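Local coordinates for 2-dehydropantoate 2-reductase (Porphyromonas gingivalis, PDB 2QYT), which probably catalyses the NADPH-dependent reduction of 2-dehydropantoate to (R)-pantoate, a step in the biosynthesis of pantothenate, at residues I11-L16 against Y86-T91; V40-R45 against T72-N77; G46-A51 against A144-P149; R53-L58 against D66-P71. One frame throughout, in Å; residues are numbered along the deposited sequence. Where two conformers were deposited one is given.

Contact 1: I11-L16 against Y86-T91. With SO4 (sulfate ion), chain E; SO4 (sulfate ion), chain C; EDO (1,2-ethanediol), chain G.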
loop_
_atom_site.group_PDB
_atom_site.type_symbol
_atom_site.label_atom_id
_atom_site.label_comp_id
_atom_site.label_asym_id
_atom_site.label_seq_id
_atom_site.Cartn_x
_atom_site.Cartn_y
_atom_site.Cartn_z
ATOM N N ILE A 11 -11.986 4.262 -12.410
ATOM C CA ILE A 11 -10.857 3.936 -11.565
ATOM C C ILE A 11 -9.743 3.299 -12.384
ATOM O O ILE A 11 -9.999 2.387 -13.172
ATOM C CB ILE A 11 -11.273 2.882 -10.456
ATOM C CG1 ILE A 11 -12.446 3.397 -9.634
ATOM C CG2 ILE A 11 -10.103 2.550 -9.511
ATOM C CD1 ILE A 11 -12.487 2.795 -8.220
ATOM N N ALA A 12 -8.505 3.739 -12.189
ATOM C CA ALA A 12 -7.359 3.078 -12.791
ATOM C C ALA A 12 -6.470 2.417 -11.734
ATOM O O ALA A 12 -6.309 2.940 -10.620
ATOM C CB ALA A 12 -6.582 4.052 -13.571
ATOM N N VAL A 13 -5.887 1.276 -12.095
ATOM C CA VAL A 13 -4.934 0.612 -11.238
ATOM C C VAL A 13 -3.593 0.639 -11.931
ATOM O O VAL A 13 -3.444 0.033 -12.973
ATOM C CB VAL A 13 -5.369 -0.840 -10.852
ATOM C CG1 VAL A 13 -4.453 -1.393 -9.765
ATOM C CG2 VAL A 13 -6.757 -0.815 -10.301
ATOM N N PHE A 14 -2.622 1.313 -11.306
ATOM C CA PHE A 14 -1.285 1.457 -11.845
ATOM C C PHE A 14 -0.351 0.482 -11.119
ATOM O O PHE A 14 0.034 0.713 -9.979
ATOM C CB PHE A 14 -0.813 2.918 -11.655
ATOM C CG PHE A 14 0.512 3.230 -12.329
ATOM C CD1 PHE A 14 0.595 3.335 -13.711
ATOM C CD2 PHE A 14 1.661 3.434 -11.575
ATOM C CE1 PHE A 14 1.775 3.638 -14.341
ATOM C CE2 PHE A 14 2.874 3.713 -12.196
ATOM C CZ PHE A 14 2.926 3.824 -13.593
ATOM N N GLY A 15 0.006 -0.604 -11.800
ATOM C CA GLY A 15 0.854 -1.668 -11.262
ATOM C C GLY A 15 -0.107 -2.782 -10.927
ATOM O O GLY A 15 -1.009 -2.580 -10.124
ATOM N N LEU A 16 0.003 -3.921 -11.590
ATOM C CA LEU A 16 -0.891 -5.057 -11.308
ATOM C C LEU A 16 -0.177 -6.241 -10.637
ATOM O O LEU A 16 -0.293 -7.364 -11.104
ATOM C CB LEU A 16 -1.604 -5.594 -12.572
ATOM C CG LEU A 16 -2.941 -5.146 -13.134
ATOM C CD1 LEU A 16 -3.413 -6.182 -14.159
ATOM C CD2 LEU A 16 -4.080 -4.779 -12.167
ATOM N N TYR A 86 -10.202 7.994 -9.780
ATOM C CA TYR A 86 -9.328 7.396 -8.749
ATOM C C TYR A 86 -8.226 6.655 -9.445
ATOM O O TYR A 86 -8.474 5.926 -10.380
ATOM C CB TYR A 86 -10.102 6.448 -7.824
ATOM C CG TYR A 86 -11.334 7.106 -7.205
ATOM C CD1 TYR A 86 -12.636 6.857 -7.710
ATOM C CD2 TYR A 86 -11.205 7.992 -6.123
ATOM C CE1 TYR A 86 -13.778 7.477 -7.118
ATOM C CE2 TYR A 86 -12.360 8.635 -5.539
ATOM C CZ TYR A 86 -13.611 8.356 -6.032
ATOM O OH TYR A 86 -14.683 8.963 -5.416
ATOM N N ILE A 87 -7.003 6.949 -9.034
ATOM C CA ILE A 87 -5.876 6.136 -9.369
ATOM C C ILE A 87 -5.401 5.426 -8.101
ATOM O O ILE A 87 -5.035 6.063 -7.095
ATOM C CB ILE A 87 -4.714 6.959 -9.947
ATOM C CG1 ILE A 87 -5.155 7.660 -11.237
ATOM C CG2 ILE A 87 -3.450 6.053 -10.156
ATOM C CD1 ILE A 87 -4.192 8.798 -11.696
ATOM N N LEU A 88 -5.388 4.096 -8.176
ATOM C CA LEU A 88 -4.762 3.240 -7.149
ATOM C C LEU A 88 -3.330 2.982 -7.620
ATOM O O LEU A 88 -3.112 2.375 -8.689
ATOM C CB LEU A 88 -5.555 1.918 -7.083
ATOM C CG LEU A 88 -6.659 1.752 -6.053
ATOM C CD1 LEU A 88 -7.513 2.946 -5.810
ATOM C CD2 LEU A 88 -7.485 0.435 -6.289
ATOM N N PHE A 89 -2.376 3.520 -6.875
ATOM C CA PHE A 89 -0.982 3.542 -7.287
ATOM C C PHE A 89 -0.335 2.377 -6.543
ATOM O O PHE A 89 -0.211 2.404 -5.338
ATOM C CB PHE A 89 -0.359 4.912 -6.925
ATOM C CG PHE A 89 1.051 5.107 -7.433
ATOM C CD1 PHE A 89 1.280 5.600 -8.719
ATOM C CD2 PHE A 89 2.150 4.790 -6.619
ATOM C CE1 PHE A 89 2.579 5.790 -9.201
ATOM C CE2 PHE A 89 3.491 4.961 -7.093
ATOM C CZ PHE A 89 3.688 5.483 -8.387
ATOM N N CYS A 90 0.050 1.345 -7.287
ATOM C CA CYS A 90 0.427 0.041 -6.755
ATOM C C CYS A 90 1.712 -0.497 -7.371
ATOM O O CYS A 90 1.921 -1.702 -7.430
ATOM C CB CYS A 90 -0.726 -0.962 -6.966
ATOM S SG CYS A 90 -2.311 -0.392 -6.243
ATOM N N THR A 91 2.591 0.376 -7.828
ATOM C CA THR A 91 3.853 -0.129 -8.379
ATOM C C THR A 91 4.982 0.088 -7.366
ATOM O O THR A 91 5.017 1.098 -6.685
ATOM C CB THR A 91 4.219 0.553 -9.729
ATOM O OG1 THR A 91 5.498 0.063 -10.146
ATOM C CG2 THR A 91 4.359 2.020 -9.553
HETATM S S SO4 E . 4.195 -4.141 -9.623
HETATM O O1 SO4 E . 4.197 -5.323 -10.471
HETATM O O2 SO4 E . 4.686 -4.476 -8.277
HETATM O O3 SO4 E . 5.016 -3.131 -10.295
HETATM O O4 SO4 E . 2.844 -3.614 -9.480
HETATM S S SO4 C . 2.802 -5.047 -13.969
HETATM O O1 SO4 C . 1.423 -5.066 -13.526
HETATM O O2 SO4 C . 3.532 -5.922 -13.046
HETATM O O3 SO4 C . 2.945 -5.566 -15.326
HETATM O O4 SO4 C . 3.282 -3.654 -13.854
HETATM C C1 EDO G . 1.119 -4.283 -5.972
HETATM O O1 EDO G . 0.556 -4.217 -7.283
HETATM C C2 EDO G . 2.130 -5.424 -5.841
HETATM O O2 EDO G . 2.013 -5.943 -4.523
#
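Phe14 and Phe89 both hold CG anti to the backbone N (chi1 -173° and -174°). Both residues lie on one face of the sheet, and their rings lie side by side. The planes are only 21° apart but slid, with centroids 5.4 Å apart, so the rings barely overlap. CD2 of Phe14 meets CE1 of Phe89 at 3.5 Å. The methyl of Thr91 joins them, its CG2 lying 3.5 Å from CE2 of Phe14. Helix 96-103 covers this face through Ile103. On the other face CG1 of Ile11 reaches CD1 of Tyr86 at the edge of the ring, 4.0 Å away. Tyr86 OH is bonded to Asp173 and Arg176. The backbones run parallel. Ala12 N bonds to Tyr86 O, Leu88 N to Ala12 O, and Phe14 N to Leu88 O at 2.9 Å. Cys90 N to Phe14 O, at 2.8 Å, extends the pairing past the strand ends. Gly15, at positive phi, lays its O against CB of Cys90. Leu16 N donates to O1 of one sulfate ion (chain C) at 2.7 Å, and Thr91 OG1 to O3 of another (chain E) at 3.2 Å. Thr91 OG1 is also bonded to Asp93 N. Apolar packing thus gives way to anion binding at the strand ends. This is consistent with a Rossmann-type dinucleotide site, where such backbone amides would hold cofactor phosphate.

Contact 2: V40-R45 against T72-N77. With SO4 (sulfate ion), chain C.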
loop_
_atom_site.group_PDB
_atom_site.type_symbol
_atom_site.label_atom_id
_atom_site.label_comp_id
_atom_site.label_asym_id
_atom_site.label_seq_id
_atom_site.Cartn_x
_atom_site.Cartn_y
_atom_site.Cartn_z
ATOM N N VAL A 40 -13.211 0.250 -15.060
ATOM C CA VAL A 40 -11.988 -0.114 -14.377
ATOM C C VAL A 40 -10.875 -0.393 -15.400
ATOM O O VAL A 40 -10.998 -1.274 -16.251
ATOM C CB VAL A 40 -12.227 -1.355 -13.404
ATOM C CG1 VAL A 40 -10.959 -1.777 -12.661
ATOM C CG2 VAL A 40 -13.241 -0.998 -12.376
ATOM N N SER A 41 -9.796 0.367 -15.301
ATOM C CA SER A 41 -8.645 0.191 -16.185
ATOM C C SER A 41 -7.441 -0.238 -15.399
ATOM O O SER A 41 -7.342 0.072 -14.215
ATOM C CB SER A 41 -8.386 1.506 -16.938
ATOM O OG SER A 41 -9.621 1.928 -17.545
ATOM N N TRP A 42 -6.559 -0.978 -16.068
ATOM C CA TRP A 42 -5.345 -1.524 -15.488
ATOM C C TRP A 42 -4.154 -1.133 -16.293
ATOM O O TRP A 42 -4.189 -1.171 -17.522
ATOM C CB TRP A 42 -5.400 -3.053 -15.480
ATOM C CG TRP A 42 -6.491 -3.628 -14.646
ATOM C CD1 TRP A 42 -7.208 -2.998 -13.655
ATOM C CD2 TRP A 42 -6.993 -4.966 -14.711
ATOM N NE1 TRP A 42 -8.139 -3.873 -13.104
ATOM C CE2 TRP A 42 -8.043 -5.074 -13.751
ATOM C CE3 TRP A 42 -6.699 -6.061 -15.517
ATOM C CZ2 TRP A 42 -8.773 -6.254 -13.563
ATOM C CZ3 TRP A 42 -7.428 -7.226 -15.334
ATOM C CH2 TRP A 42 -8.447 -7.318 -14.364
ATOM N N ILE A 43 -3.077 -0.749 -15.614
ATOM C CA ILE A 43 -1.834 -0.514 -16.309
ATOM C C ILE A 43 -0.908 -1.639 -15.936
ATOM O O ILE A 43 -0.540 -1.747 -14.808
ATOM C CB ILE A 43 -1.203 0.845 -15.958
ATOM C CG1 ILE A 43 -2.225 1.987 -16.188
ATOM C CG2 ILE A 43 0.193 1.034 -16.665
ATOM C CD1 ILE A 43 -2.698 2.214 -17.695
ATOM N N ALA A 44 -0.522 -2.458 -16.901
ATOM C CA ALA A 44 0.313 -3.617 -16.648
ATOM C C ALA A 44 1.242 -3.640 -17.808
ATOM O O ALA A 44 0.989 -2.954 -18.787
ATOM C CB ALA A 44 -0.508 -4.867 -16.644
ATOM N N ARG A 45 2.327 -4.414 -17.725
ATOM C CA ARG A 45 3.246 -4.463 -18.850
ATOM C C ARG A 45 3.810 -5.814 -19.145
ATOM O O ARG A 45 3.606 -6.784 -18.381
ATOM C CB ARG A 45 4.362 -3.435 -18.678
ATOM C CG ARG A 45 5.003 -3.350 -17.292
ATOM C CD ARG A 45 5.633 -1.954 -17.172
ATOM N NE ARG A 45 4.870 -1.073 -16.274
ATOM C CZ ARG A 45 4.108 -0.021 -16.620
ATOM N NH1 ARG A 45 3.970 0.369 -17.905
ATOM N NH2 ARG A 45 3.506 0.678 -15.649
ATOM N N THR A 72 -12.380 -3.086 -17.987
ATOM C CA THR A 72 -12.861 -2.250 -19.100
ATOM C C THR A 72 -11.692 -2.067 -20.040
ATOM O O THR A 72 -11.861 -2.096 -21.239
ATOM C CB THR A 72 -13.338 -0.865 -18.616
ATOM O OG1 THR A 72 -14.196 -1.085 -17.503
ATOM C CG2 THR A 72 -14.132 -0.056 -19.763
ATOM N N CYS A 73 -10.509 -1.854 -19.477
ATOM C CA CYS A 73 -9.386 -1.546 -20.330
ATOM C C CYS A 73 -8.146 -2.026 -19.609
ATOM O O CYS A 73 -8.046 -1.905 -18.387
ATOM C CB CYS A 73 -9.365 -0.027 -20.637
ATOM S SG CYS A 73 -7.851 0.581 -21.433
ATOM N N VAL A 74 -7.225 -2.624 -20.368
ATOM C CA VAL A 74 -5.918 -2.991 -19.832
ATOM C C VAL A 74 -4.878 -2.649 -20.894
ATOM O O VAL A 74 -5.061 -2.926 -22.080
ATOM C CB VAL A 74 -5.801 -4.496 -19.385
ATOM C CG1 VAL A 74 -5.970 -5.436 -20.630
ATOM C CG2 VAL A 74 -4.413 -4.760 -18.736
ATOM N N THR A 75 -3.783 -2.030 -20.445
ATOM C CA THR A 75 -2.802 -1.474 -21.373
ATOM C C THR A 75 -1.496 -1.191 -20.627
ATOM O O THR A 75 -1.504 -1.215 -19.409
ATOM C CB THR A 75 -3.361 -0.197 -22.126
ATOM O OG1 THR A 75 -2.361 0.280 -22.991
ATOM C CG2 THR A 75 -3.763 0.966 -21.181
ATOM N N ASP A 76 -0.380 -0.983 -21.351
ATOM C CA ASP A 76 0.860 -0.464 -20.732
ATOM C C ASP A 76 0.971 1.046 -20.874
ATOM O O ASP A 76 1.965 1.615 -20.483
ATOM C CB ASP A 76 2.147 -1.161 -21.260
ATOM C CG ASP A 76 2.250 -1.150 -22.752
ATOM O OD1 ASP A 76 1.404 -0.517 -23.415
ATOM O OD2 ASP A 76 3.196 -1.779 -23.278
ATOM N N ASN A 77 -0.049 1.677 -21.452
ATOM C CA ASN A 77 0.004 3.120 -21.762
ATOM C C ASN A 77 -1.090 3.974 -21.090
ATOM O O ASN A 77 -2.216 4.009 -21.572
ATOM C CB ASN A 77 -0.045 3.321 -23.259
ATOM C CG ASN A 77 0.401 4.729 -23.702
ATOM O OD1 ASN A 77 0.414 5.716 -22.929
ATOM N ND2 ASN A 77 0.753 4.822 -24.972
HETATM S S SO4 C . 2.802 -5.047 -13.969
HETATM O O1 SO4 C . 1.423 -5.066 -13.526
HETATM O O2 SO4 C . 3.532 -5.922 -13.046
HETATM O O3 SO4 C . 2.945 -5.566 -15.326
HETATM O O4 SO4 C . 3.282 -3.654 -13.854
#
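The Trp42 ring has CG2 of Val74 at its edge, near the ring plane. Near CE3, CD1 of Leu16 meets one face and CG of Pro71 the other. The Val74 methyl lies 3.8 Å from CB of Trp42, and the two side chains cross at a slant. The guanidinium of Arg45 has Asp76 O at its edge, 3.5 Å from NH1. Its plane is 19° from that of the Asp76 carboxylate, but the charged atoms do not meet. On the sheet face opposite Trp42, CD1 of Ile43 packs on CG2 of Thr75 at 3.9 Å, and OG of Ser41 lies against CB of Cys73. Thr72 OG1 stands beside its backbone N (chi1 -48°) and accepts from Val40 N at 3.0 Å. Thr72 N donates back to Val40 O. Trp42 N bonds to Cys73 O, Thr75 N to Trp42 O, and Ala44 N to Thr75 O at 3.0 Å. Thr75 OG1 accepts from Asn77 N in an ST turn and also bonds Glu80. Arg45 N donates to O3 of a sulfate ion (chain C) at 2.7 Å, with an angle of 168°. The pair forms one edge of the parallel sheet of a Rossmann fold, and the loop after strand 38-43 binds the anion.

Contact 3: G46-A51 against A144-P149. With SO4 (sulfate ion), chain B; SO4 (sulfate ion), chain C.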
loop_
_atom_site.group_PDB
_atom_site.type_symbol
_atom_site.label_atom_id
_atom_site.label_comp_id
_atom_site.label_asym_id
_atom_site.label_seq_id
_atom_site.Cartn_x
_atom_site.Cartn_y
_atom_site.Cartn_z
ATOM N N GLY A 46 4.485 -5.885 -20.294
ATOM C CA GLY A 46 5.199 -7.087 -20.737
ATOM C C GLY A 46 4.370 -8.355 -20.844
ATOM O O GLY A 46 3.246 -8.336 -21.374
ATOM N N ALA A 47 4.940 -9.453 -20.333
ATOM C CA ALA A 47 4.300 -10.771 -20.291
ATOM C C ALA A 47 3.046 -10.795 -19.480
ATOM O O ALA A 47 2.094 -11.474 -19.842
ATOM C CB ALA A 47 5.285 -11.853 -19.780
ATOM N N HIS A 48 3.054 -10.082 -18.363
ATOM C CA HIS A 48 1.869 -9.947 -17.537
ATOM C C HIS A 48 0.734 -9.327 -18.391
ATOM O O HIS A 48 -0.310 -9.944 -18.585
ATOM C CB HIS A 48 2.200 -9.094 -16.328
ATOM C CG HIS A 48 1.175 -9.138 -15.241
ATOM N ND1 HIS A 48 0.497 -10.294 -14.890
ATOM C CD2 HIS A 48 0.748 -8.176 -14.390
ATOM C CE1 HIS A 48 -0.307 -10.034 -13.872
ATOM N NE2 HIS A 48 -0.206 -8.744 -13.580
ATOM N N LEU A 49 0.976 -8.141 -18.932
ATOM C CA LEU A 49 0.061 -7.529 -19.907
ATOM C C LEU A 49 -0.354 -8.495 -21.014
ATOM O O LEU A 49 -1.556 -8.637 -21.297
ATOM C CB LEU A 49 0.664 -6.256 -20.533
ATOM C CG LEU A 49 -0.080 -5.673 -21.748
ATOM C CD1 LEU A 49 -1.473 -5.171 -21.284
ATOM C CD2 LEU A 49 0.703 -4.528 -22.386
ATOM N N GLU A 50 0.609 -9.165 -21.652
ATOM C CA GLU A 50 0.246 -10.073 -22.757
ATOM C C GLU A 50 -0.628 -11.281 -22.348
ATOM O O GLU A 50 -1.549 -11.658 -23.097
ATOM C CB GLU A 50 1.468 -10.488 -23.601
ATOM C CG GLU A 50 1.986 -9.301 -24.504
ATOM C CD GLU A 50 0.846 -8.564 -25.345
ATOM O OE1 GLU A 50 0.113 -9.282 -26.103
ATOM O OE2 GLU A 50 0.684 -7.286 -25.244
ATOM N N ALA A 51 -0.351 -11.872 -21.177
ATOM C CA ALA A 51 -1.120 -13.012 -20.689
ATOM C C ALA A 51 -2.555 -12.599 -20.317
ATOM O O ALA A 51 -3.501 -13.362 -20.519
ATOM C CB ALA A 51 -0.448 -13.627 -19.482
ATOM N N ALA A 144 -0.669 -11.226 -0.936
ATOM C CA ALA A 144 -0.965 -11.428 -2.348
ATOM C C ALA A 144 0.266 -11.178 -3.168
ATOM O O ALA A 144 1.057 -10.278 -2.859
ATOM C CB ALA A 144 -2.057 -10.505 -2.766
ATOM N N ARG A 145 0.422 -11.973 -4.220
ATOM C CA ARG A 145 1.650 -12.102 -5.012
ATOM C C ARG A 145 1.262 -12.202 -6.486
ATOM O O ARG A 145 0.371 -12.995 -6.777
ATOM C CB ARG A 145 2.227 -13.472 -4.638
ATOM C CG ARG A 145 3.681 -13.561 -4.359
ATOM C CD ARG A 145 3.993 -14.956 -3.725
ATOM N NE ARG A 145 3.684 -16.106 -4.594
ATOM C CZ ARG A 145 2.968 -17.174 -4.243
ATOM N NH1 ARG A 145 2.450 -17.295 -3.013
ATOM N NH2 ARG A 145 2.782 -18.136 -5.134
ATOM N N LYS A 146 1.937 -11.524 -7.407
ATOM C CA LYS A 146 1.765 -11.912 -8.804
ATOM C C LYS A 146 2.608 -13.155 -8.950
ATOM O O LYS A 146 3.825 -13.059 -8.785
ATOM C CB LYS A 146 2.257 -10.851 -9.778
ATOM C CG LYS A 146 2.240 -11.363 -11.207
ATOM C CD LYS A 146 2.610 -10.267 -12.165
ATOM C CE LYS A 146 4.075 -10.266 -12.446
ATOM N NZ LYS A 146 4.466 -8.840 -12.525
ATOM N N SER A 147 1.997 -14.328 -9.189
ATOM C CA SER A 147 2.814 -15.550 -9.174
ATOM C C SER A 147 3.127 -16.126 -10.576
ATOM O O SER A 147 3.898 -17.067 -10.692
ATOM C CB SER A 147 2.183 -16.637 -8.280
ATOM O OG SER A 147 0.893 -16.975 -8.784
ATOM N N ALA A 148 2.509 -15.560 -11.619
ATOM C CA ALA A 148 2.757 -15.982 -13.002
ATOM C C ALA A 148 2.200 -14.874 -13.921
ATOM O O ALA A 148 1.403 -14.044 -13.484
ATOM C CB ALA A 148 2.117 -17.345 -13.315
ATOM N N PRO A 149 2.699 -14.794 -15.173
ATOM C CA PRO A 149 2.073 -13.834 -16.057
ATOM C C PRO A 149 0.551 -14.029 -16.031
ATOM O O PRO A 149 0.053 -15.129 -16.225
ATOM C CB PRO A 149 2.685 -14.182 -17.407
ATOM C CG PRO A 149 4.069 -14.649 -17.059
ATOM C CD PRO A 149 3.853 -15.467 -15.818
HETATM S S SO4 B . 4.073 -8.736 -6.032
HETATM O O1 SO4 B . 2.983 -8.550 -5.096
HETATM O O2 SO4 B . 5.137 -9.387 -5.260
HETATM O O3 SO4 B . 3.695 -9.539 -7.182
HETATM O O4 SO4 B . 4.517 -7.443 -6.518
HETATM S S SO4 C . 2.802 -5.047 -13.969
HETATM O O1 SO4 C . 1.423 -5.066 -13.526
HETATM O O2 SO4 C . 3.532 -5.922 -13.046
HETATM O O3 SO4 C . 2.945 -5.566 -15.326
HETATM O O4 SO4 C . 3.282 -3.654 -13.854
#
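Lys146 runs across the ring of His48. Its CB lies 3.2 Å from O3 of a sulfate ion (chain B), which also accepts a bond from Lys146 N. CG, anti to the backbone N (chi1 172°), comes to 3.9 Å from CE1 of His48. CD then sits over the ring in a CH-pi contact, 3.3 Å from the centroid and 5° off the normal. CE lies 4.2 Å from CG of His48. Bends at chi3 and chi4 turn the end of the chain, and NZ makes a weak hydrogen bond of 3.1 Å to O2 of a second sulfate (chain C). At the ring edge, near its plane, are O1 of that sulfate and C of Pro149. NE2 of His48 bonds to Leu16 O and ND1 to Gly150 N, which fixes the ring's rotation. Pro149 CB packs on CB of Ala51 at 3.8 Å. Ser147 and Ala148 form a classic beta bulge against strand 151-154. The contact joins helix 46-55 to the end of strand 137-148, beside anion sites near what is probably the glycine-rich turn of a Rossmann-type site.

Contact 4: R53-L58 against D66-P71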
loop_
_atom_site.group_PDB
_atom_site.type_symbol
_atom_site.label_atom_id
_atom_site.label_comp_id
_atom_site.label_asym_id
_atom_site.label_seq_id
_atom_site.Cartn_x
_atom_site.Cartn_y
_atom_site.Cartn_z
ATOM N N ARG A 53 -4.194 -10.083 -21.744
ATOM C CA ARG A 53 -4.954 -9.841 -22.985
ATOM C C ARG A 53 -5.378 -11.160 -23.628
ATOM O O ARG A 53 -6.463 -11.250 -24.201
ATOM C CB ARG A 53 -4.223 -8.906 -23.999
ATOM C CG ARG A 53 -3.821 -7.551 -23.367
ATOM C CD ARG A 53 -4.075 -6.251 -24.160
ATOM N NE ARG A 53 -2.838 -5.724 -24.706
ATOM C CZ ARG A 53 -2.489 -4.443 -24.858
ATOM N NH1 ARG A 53 -3.269 -3.413 -24.525
ATOM N NH2 ARG A 53 -1.299 -4.209 -25.380
ATOM N N ALA A 54 -4.508 -12.164 -23.575
ATOM C CA ALA A 54 -4.806 -13.468 -24.165
ATOM C C ALA A 54 -5.915 -14.226 -23.409
ATOM O O ALA A 54 -6.761 -14.889 -24.033
ATOM C CB ALA A 54 -3.522 -14.321 -24.262
ATOM N N ALA A 55 -5.907 -14.137 -22.077
ATOM C CA ALA A 55 -6.943 -14.770 -21.271
ATOM C C ALA A 55 -8.223 -13.931 -21.301
ATOM O O ALA A 55 -9.270 -14.381 -20.866
ATOM C CB ALA A 55 -6.481 -14.978 -19.821
ATOM N N GLY A 56 -8.143 -12.716 -21.825
ATOM C CA GLY A 56 -9.233 -11.755 -21.653
ATOM C C GLY A 56 -9.464 -11.348 -20.186
ATOM O O GLY A 56 -10.542 -10.846 -19.831
ATOM N N GLY A 57 -8.486 -11.534 -19.304
ATOM C CA GLY A 57 -8.676 -11.021 -17.955
ATOM C C GLY A 57 -7.545 -11.410 -17.043
ATOM O O GLY A 57 -6.656 -12.146 -17.453
ATOM N N LEU A 58 -7.613 -10.938 -15.805
ATOM C CA LEU A 58 -6.638 -11.293 -14.788
ATOM C C LEU A 58 -7.227 -12.387 -13.909
ATOM O O LEU A 58 -8.343 -12.247 -13.384
ATOM C CB LEU A 58 -6.291 -10.066 -13.902
ATOM C CG LEU A 58 -5.351 -10.272 -12.703
ATOM C CD1 LEU A 58 -3.972 -10.776 -13.118
ATOM C CD2 LEU A 58 -5.227 -8.949 -11.935
ATOM N N ASP A 66 -11.328 -18.990 -7.200
ATOM C CA ASP A 66 -10.521 -19.072 -8.414
ATOM C C ASP A 66 -11.346 -18.381 -9.462
ATOM O O ASP A 66 -12.324 -18.948 -9.944
ATOM C CB ASP A 66 -10.209 -20.553 -8.815
ATOM C CG ASP A 66 -9.322 -20.666 -10.094
ATOM O OD1 ASP A 66 -9.173 -19.674 -10.873
ATOM O OD2 ASP A 66 -8.766 -21.752 -10.335
ATOM N N PHE A 67 -10.957 -17.166 -9.825
ATOM C CA PHE A 67 -11.764 -16.356 -10.730
ATOM C C PHE A 67 -10.994 -15.576 -11.805
ATOM O O PHE A 67 -9.820 -15.269 -11.642
ATOM C CB PHE A 67 -12.786 -15.442 -9.974
ATOM C CG PHE A 67 -12.156 -14.383 -9.097
ATOM C CD1 PHE A 67 -11.866 -14.646 -7.752
ATOM C CD2 PHE A 67 -11.861 -13.130 -9.605
ATOM C CE1 PHE A 67 -11.251 -13.663 -6.948
ATOM C CE2 PHE A 67 -11.298 -12.136 -8.831
ATOM C CZ PHE A 67 -10.976 -12.378 -7.499
ATOM N N LEU A 68 -11.693 -15.227 -12.899
ATOM C CA LEU A 68 -11.117 -14.395 -13.931
ATOM C C LEU A 68 -11.868 -13.047 -14.034
ATOM O O LEU A 68 -13.038 -13.024 -14.380
ATOM C CB LEU A 68 -11.118 -15.163 -15.281
ATOM C CG LEU A 68 -10.559 -14.508 -16.554
ATOM C CD1 LEU A 68 -9.018 -14.443 -16.479
ATOM C CD2 LEU A 68 -11.003 -15.339 -17.786
ATOM N N ALA A 69 -11.187 -11.940 -13.732
ATOM C CA ALA A 69 -11.780 -10.624 -13.714
ATOM C C ALA A 69 -11.437 -9.962 -15.050
ATOM O O ALA A 69 -10.287 -10.035 -15.516
ATOM C CB ALA A 69 -11.167 -9.802 -12.539
ATOM N N ARG A 70 -12.443 -9.360 -15.686
ATOM C CA ARG A 70 -12.237 -8.737 -16.977
ATOM C C ARG A 70 -12.360 -7.227 -16.853
ATOM O O ARG A 70 -13.400 -6.718 -16.461
ATOM C CB ARG A 70 -13.238 -9.281 -17.997
ATOM C CG ARG A 70 -13.215 -10.818 -18.079
ATOM C CD ARG A 70 -14.374 -11.318 -18.940
ATOM N NE ARG A 70 -14.402 -12.768 -19.102
ATOM C CZ ARG A 70 -14.568 -13.653 -18.116
ATOM N NH1 ARG A 70 -14.672 -13.271 -16.806
ATOM N NH2 ARG A 70 -14.580 -14.933 -18.452
ATOM N N PRO A 71 -11.282 -6.502 -17.203
ATOM C CA PRO A 71 -11.330 -5.057 -17.000
ATOM C C PRO A 71 -12.007 -4.347 -18.176
ATOM O O PRO A 71 -12.175 -4.927 -19.246
ATOM C CB PRO A 71 -9.844 -4.676 -16.979
ATOM C CG PRO A 71 -9.218 -5.621 -18.010
ATOM C CD PRO A 71 -10.039 -6.932 -17.900
#
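Leu58 and Ala69 form an antiparallel hydrogen-bonded pair, joined by two backbone bonds. Leu58 N donates to Ala69 O at 2.8 Å, and Ala69 N to Leu58 O at 2.9 Å. The second bond is nearly straight at its hydrogen (171°), though its donor is tilted from the carbonyl plane. Leu68 CA adds a CA-H...O contact to Leu58 O. Helix 46-55 gives way to Gly56 and Gly57 ahead of Leu58. Gly56 leaves helical geometry with positive phi (64°). Gly57 is almost fully extended, and its CA passes 3.1 Å from Ala69 O. Leu68 lies beside Gly57. With CG anti to the backbone N (chi1 180°), its branch point sits near that glycine. CD1 lies 3.4 Å from C of Gly57, and CD2 lies 3.7 Å from Ala55 O. CD1 also touches CB of Ala55. Arg70 was modelled in two conformers. In the one given its CG comes close to Gly56 O, a contact that is doubtful for that reason. The turn carries the chain from helix 46-55 into strand 58-61, which pairs with strand 66-69 at the edge of the mixed sheet. Leu58, Ala69 and Pro71 pack on Trp42 of strand 38-43. Phe67 and Ala69 rest on helix 18-33.

Contact 1 is the buried one, in the middle of the parallel sheet. Contact 2 lies at the edge of that sheet and is partly buried. They are neighbours through strands 9-14 and 38-43, where Val13 bonds with Ser41 and Ile43. Contacts 3 and 4 share helix 46-55, one at its start and one at its end, and both reach the mixed sheet. Contact 3 is a surface contact and depends on side chains; contacts 1, 2 and 4 depend on backbone pairing, parallel in the first two and antiparallel in contact 4. Contacts 1, 2 and 3 meet at one sulfate (chain C). Aromatic and aliphatic packing fills contact 1, whereas contact 3 sets a lysine chain over a histidine.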